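Local atomic coordinates of putative protease (Parabacteroides distasonis ATCC 8503, PDB entry 3KD4), a protein that is of unknown function but is probably an exported hydrolase, perhaps a protease, with DUF3857 and DUF3858 regions. Residues T456-P461 against E467-I472; I491-W494 against D498-V501. All blocks are in the same frame, centred on the assembly; numbering follows the deposited sequence. Where two conformers were deposited one is given.

How the contacts relate
Along the chain the two contacts come in series: contact 1 closes the tight turn between strands 453-462 and 465-474, and only afterwards does contact 2 fold the chain back just beyond the end of helix 481-495, before strand 501-505 begins. Neither loop encloses or crosses the other, yet they meet in space, their centres about 12 Å apart. The hairpin's two arginines make the join: Arg470 reaches the carbonyl oxygen of Trp494 and lies against its indole ring, and Arg457 reaches the carbonyl oxygen of Asn499. The mixed sheet holding contact 1 is thereby tied to the helix end and the 3-10 turn of contact 2, all within the DUF3858 region.

Contact 1. Residues T456-P461 against E467-I472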
loop_
_atom_site.group_PDB
_atom_site.type_symbol
_atom_site.label_atom_id
_atom_site.label_comp_id
_atom_site.label_asym_id
_atom_site.label_seq_id
_atom_site.Cartn_x
_atom_site.Cartn_y
_atom_site.Cartn_z
ATOM N N THR A 456 14.119 -11.607 25.069
ATOM C CA THR A 456 14.984 -11.859 26.189
ATOM C C THR A 456 15.796 -10.639 26.541
ATOM O O THR A 456 16.070 -9.777 25.689
ATOM C CB THR A 456 15.987 -13.010 25.917
ATOM O OG1 THR A 456 16.927 -12.558 24.947
ATOM C CG2 THR A 456 15.278 -14.329 25.467
ATOM N N ARG A 457 16.239 -10.618 27.797
ATOM C CA ARG A 457 17.189 -9.633 28.274
ATOM C C ARG A 457 18.179 -10.340 29.195
ATOM O O ARG A 457 17.777 -11.049 30.132
ATOM C CB ARG A 457 16.479 -8.527 29.043
ATOM C CG ARG A 457 17.395 -7.423 29.459
ATOM C CD ARG A 457 16.668 -6.414 30.309
ATOM N NE ARG A 457 16.564 -6.835 31.698
ATOM C CZ ARG A 457 16.027 -6.102 32.669
ATOM N NH1 ARG A 457 15.509 -4.908 32.404
ATOM N NH2 ARG A 457 16.026 -6.550 33.924
ATOM N N THR A 458 19.465 -10.172 28.915
ATOM C CA THR A 458 20.479 -10.695 29.814
ATOM C C THR A 458 21.314 -9.517 30.268
ATOM O O THR A 458 21.535 -8.578 29.508
ATOM C CB THR A 458 21.393 -11.706 29.129
ATOM O OG1 THR A 458 22.050 -11.043 28.057
ATOM C CG2 THR A 458 20.622 -12.861 28.582
ATOM N N ILE A 459 21.775 -9.563 31.516
ATOM C CA ILE A 459 22.570 -8.476 32.087
ATOM C C ILE A 459 23.785 -9.162 32.709
ATOM O O ILE A 459 23.632 -10.036 33.591
ATOM C CB ILE A 459 21.809 -7.699 33.153
ATOM C CG1 ILE A 459 20.560 -7.018 32.558
ATOM C CG2 ILE A 459 22.746 -6.693 33.815
ATOM C CD1 ILE A 459 19.652 -6.319 33.628
ATOM N N THR A 460 24.969 -8.801 32.221
ATOM C CA THR A 460 26.188 -9.483 32.620
ATOM C C THR A 460 27.307 -8.491 32.934
ATOM O O THR A 460 27.863 -7.848 32.043
ATOM C CB THR A 460 26.660 -10.442 31.540
ATOM O OG1 THR A 460 26.990 -9.697 30.372
ATOM C CG2 THR A 460 25.574 -11.455 31.205
ATOM N N PRO A 461 27.620 -8.348 34.230
ATOM C CA PRO A 461 28.759 -7.500 34.590
ATOM C C PRO A 461 30.041 -8.084 34.003
ATOM O O PRO A 461 30.215 -9.299 34.026
ATOM C CB PRO A 461 28.785 -7.570 36.120
ATOM C CG PRO A 461 27.376 -7.813 36.487
ATOM C CD PRO A 461 26.851 -8.754 35.415
ATOM N N GLU A 467 27.267 -5.543 30.391
ATOM C CA GLU A 467 26.731 -5.814 29.089
ATOM C C GLU A 467 25.277 -6.204 29.185
ATOM O O GLU A 467 24.938 -7.188 29.841
ATOM C CB GLU A 467 27.491 -6.956 28.445
ATOM C CG GLU A 467 26.978 -7.274 27.054
ATOM C CD GLU A 467 27.433 -8.627 26.567
ATOM O OE1 GLU A 467 27.225 -9.639 27.311
ATOM O OE2 GLU A 467 27.954 -8.679 25.431
ATOM N N VAL A 468 24.421 -5.477 28.478
ATOM C CA VAL A 468 23.017 -5.826 28.441
ATOM C C VAL A 468 22.667 -6.260 27.033
ATOM O O VAL A 468 22.842 -5.472 26.112
ATOM C CB VAL A 468 22.147 -4.624 28.849
ATOM C CG1 VAL A 468 20.651 -5.021 28.832
ATOM C CG2 VAL A 468 22.563 -4.111 30.216
ATOM N N VAL A 469 22.167 -7.487 26.851
ATOM C CA VAL A 469 21.726 -7.929 25.508
ATOM C C VAL A 469 20.197 -8.099 25.476
ATOM O O VAL A 469 19.632 -8.848 26.265
ATOM C CB VAL A 469 22.424 -9.235 25.049
ATOM C CG1 VAL A 469 21.984 -9.635 23.627
ATOM C CG2 VAL A 469 23.953 -9.107 25.134
ATOM N N ARG A 470 19.538 -7.379 24.580
ATOM C CA ARG A 470 18.102 -7.553 24.355
ATOM C C ARG A 470 17.885 -8.200 22.998
ATOM O O ARG A 470 18.472 -7.751 22.021
ATOM C CB ARG A 470 17.382 -6.203 24.394
ATOM C CG ARG A 470 17.653 -5.371 25.658
ATOM C CD ARG A 470 16.775 -4.155 25.656
ATOM N NE ARG A 470 15.409 -4.563 25.964
ATOM C CZ ARG A 470 14.313 -4.055 25.420
ATOM N NH1 ARG A 470 14.378 -3.124 24.485
ATOM N NH2 ARG A 470 13.139 -4.506 25.818
ATOM N N THR A 471 17.054 -9.245 22.953
ATOM C CA THR A 471 16.647 -9.900 21.719
ATOM C C THR A 471 15.120 -10.004 21.584
ATOM O O THR A 471 14.382 -10.116 22.599
ATOM C CB THR A 471 17.236 -11.331 21.608
ATOM O OG1 THR A 471 16.526 -12.208 22.491
ATOM C CG2 THR A 471 18.722 -11.337 21.989
ATOM N N ILE A 472 14.637 -9.920 20.336
ATOM C CA ILE A 472 13.247 -10.238 20.010
ATOM C C ILE A 472 13.189 -11.004 18.707
ATOM O O ILE A 472 13.932 -10.678 17.792
ATOM C CB ILE A 472 12.346 -8.991 19.962
ATOM C CG1 ILE A 472 10.889 -9.390 19.604
ATOM C CG2 ILE A 472 12.914 -7.865 19.029
ATOM C CD1 ILE A 472 9.878 -8.270 19.811
HETATM O O HOH W 1 19.251 -11.502 25.562
HETATM O O HOH W 2 24.399 -9.823 28.957
#
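Thr456 and Thr471 face each other across two antiparallel strands as a hydrogen-bonded pair, and their hydroxyls form a further, notably short hydrogen bond, OG1 to OG1 at 2.5 Å, in which either oxygen could be the donor. Each OG1 stands between its own backbone N and carbonyl carbon (chi1 70° and 75°), which turns the two oxygens toward one another. Thr458 with Val469 and Thr460 with Glu467 repeat the paired backbone bonds, Thr458 N meeting Val469 O at 3.0 Å. Two waters share the work on this face. One bridges Thr456 OG1 and Val469 O, donating to the latter at 2.8 Å; the other accepts from Thr458 OG1 and donates to Glu467 O, also at 2.8 Å, and takes the hydroxyl of Thr460 too in one of that residue's two conformers. Val469 O and Glu467 O thus each receive a backbone N-H and a water proton. On the other face Ile459 CG1 packs on Val468 CG1 at 4.2 Å, beside Arg457 and Arg470, whose guanidinium groups bond to the carbonyls of Asn499 and Trp494. Antiparallel pairing of two strands that follow each other through a two-residue turn makes this a beta hairpin, set in a five-stranded mixed sheet between strands 423-433 and 446-450.

Contact 2. Residues I491-W494 against D498-V501; sequences IHEW and DNRV
Glu493, near the end of helix 481-495, offers its backbone carbonyl to Asn499 in the 3-10 turn that follows, their CA atoms 7.1 Å apart. The amide of Asn499 does the gripping: ND2 donates to Glu493 O at 2.7 Å, with an N-H...O angle of 164°. It comes in on a lone pair in the carbonyl plane, and the acceptor lies nearly in the plane of the amide as well. With CG anti to its own carbonyl carbon (chi1 -61°), the Asn499 side chain is swung back to the helix. It thus bonds a carbonyl in the last turn of helix 481-495 as the chain passes through a 3-10 segment to strand 501-505. Glu493 CG passes 4.0 Å from Asn499 ND2, the two side chains crossing at about a right angle. With the amide replaced by the methyl of an alanine, Glu493 O would probably lose this partner and the 3-10 turn would be held less firmly to the helix. One residue further along each segment, a water lies 2.7 Å from Trp494 O and accepts from Arg500 NE at 3.0 Å. At the end of the same guanidinium group, Arg500 NH1 bonds to Leu394 O.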
loop_
_atom_site.group_PDB
_atom_site.type_symbol
_atom_site.label_atom_id
_atom_site.label_comp_id
_atom_site.label_asym_id
_atom_site.label_seq_id
_atom_site.Cartn_x
_atom_site.Cartn_y
_atom_site.Cartn_z
ATOM N N ILE A 491 5.525 -7.794 22.028
ATOM C CA ILE A 491 5.847 -6.479 21.476
ATOM C C ILE A 491 5.975 -5.493 22.629
ATOM O O ILE A 491 6.894 -4.673 22.683
ATOM C CB ILE A 491 4.793 -5.986 20.420
ATOM C CG1 ILE A 491 4.867 -6.876 19.180
ATOM C CG2 ILE A 491 5.040 -4.518 20.073
ATOM C CD1 ILE A 491 3.557 -6.883 18.310
ATOM N N HIS A 492 5.056 -5.600 23.561
ATOM C CA HIS A 492 5.097 -4.754 24.740
ATOM C C HIS A 492 6.368 -4.998 25.604
ATOM O O HIS A 492 6.955 -4.065 26.133
ATOM C CB HIS A 492 3.813 -4.978 25.536
ATOM C CG HIS A 492 3.788 -4.288 26.857
ATOM N ND1 HIS A 492 3.666 -2.917 26.973
ATOM C CD2 HIS A 492 3.824 -4.774 28.119
ATOM C CE1 HIS A 492 3.674 -2.588 28.252
ATOM N NE2 HIS A 492 3.755 -3.697 28.970
ATOM N N GLU A 493 6.791 -6.251 25.732
ATOM C CA GLU A 493 8.015 -6.540 26.499
ATOM C C GLU A 493 9.191 -5.819 25.862
ATOM O O GLU A 493 10.051 -5.268 26.567
ATOM C CB GLU A 493 8.288 -8.041 26.602
ATOM C CG GLU A 493 9.472 -8.372 27.549
ATOM C CD GLU A 493 9.055 -9.154 28.786
ATOM O OE1 GLU A 493 7.916 -9.013 29.240
ATOM O OE2 GLU A 493 9.891 -9.929 29.283
ATOM N N TRP A 494 9.198 -5.764 24.533
ATOM C CA TRP A 494 10.248 -5.063 23.810
ATOM C C TRP A 494 10.204 -3.545 23.994
ATOM O O TRP A 494 11.241 -2.931 24.245
ATOM C CB TRP A 494 10.222 -5.401 22.310
ATOM C CG TRP A 494 11.357 -4.792 21.598
ATOM C CD1 TRP A 494 11.337 -3.675 20.848
ATOM C CD2 TRP A 494 12.708 -5.256 21.597
ATOM N NE1 TRP A 494 12.604 -3.382 20.379
ATOM C CE2 TRP A 494 13.461 -4.360 20.808
ATOM C CE3 TRP A 494 13.354 -6.345 22.174
ATOM C CZ2 TRP A 494 14.834 -4.527 20.581
ATOM C CZ3 TRP A 494 14.727 -6.526 21.943
ATOM C CH2 TRP A 494 15.446 -5.625 21.147
ATOM N N ASP A 498 10.439 0.841 30.808
ATOM C CA ASP A 498 10.969 0.296 32.065
ATOM C C ASP A 498 11.902 -0.877 31.816
ATOM O O ASP A 498 12.816 -1.133 32.593
ATOM C CB ASP A 498 9.843 -0.165 32.990
ATOM C CG ASP A 498 9.173 0.967 33.691
ATOM O OD1 ASP A 498 9.740 2.076 33.666
ATOM O OD2 ASP A 498 8.075 0.756 34.253
ATOM N N ASN A 499 11.686 -1.599 30.726
ATOM C CA ASN A 499 12.496 -2.789 30.471
ATOM C C ASN A 499 13.894 -2.457 30.010
ATOM O O ASN A 499 14.725 -3.333 29.904
ATOM C CB ASN A 499 11.756 -3.716 29.492
ATOM C CG ASN A 499 10.425 -4.193 30.042
ATOM O OD1 ASN A 499 10.195 -4.139 31.252
ATOM N ND2 ASN A 499 9.563 -4.732 29.172
ATOM N N ARG A 500 14.161 -1.175 29.800
ATOM C CA ARG A 500 15.506 -0.680 29.439
ATOM C C ARG A 500 16.205 0.078 30.580
ATOM O O ARG A 500 17.283 0.700 30.379
ATOM C CB ARG A 500 15.404 0.234 28.193
ATOM C CG ARG A 500 15.231 -0.523 26.918
ATOM C CD ARG A 500 15.210 0.386 25.677
ATOM N NE ARG A 500 13.976 1.159 25.583
ATOM C CZ ARG A 500 13.853 2.451 25.865
ATOM N NH1 ARG A 500 14.879 3.201 26.230
ATOM N NH2 ARG A 500 12.679 3.023 25.753
ATOM N N VAL A 501 15.609 0.053 31.767
ATOM C CA VAL A 501 16.177 0.768 32.891
ATOM C C VAL A 501 17.140 -0.114 33.676
ATOM O O VAL A 501 16.809 -1.259 34.010
ATOM C CB VAL A 501 15.089 1.291 33.834
ATOM C CG1 VAL A 501 15.709 1.814 35.134
ATOM C CG2 VAL A 501 14.268 2.366 33.125
HETATM O O HOH W 3 11.917 -0.958 25.929
#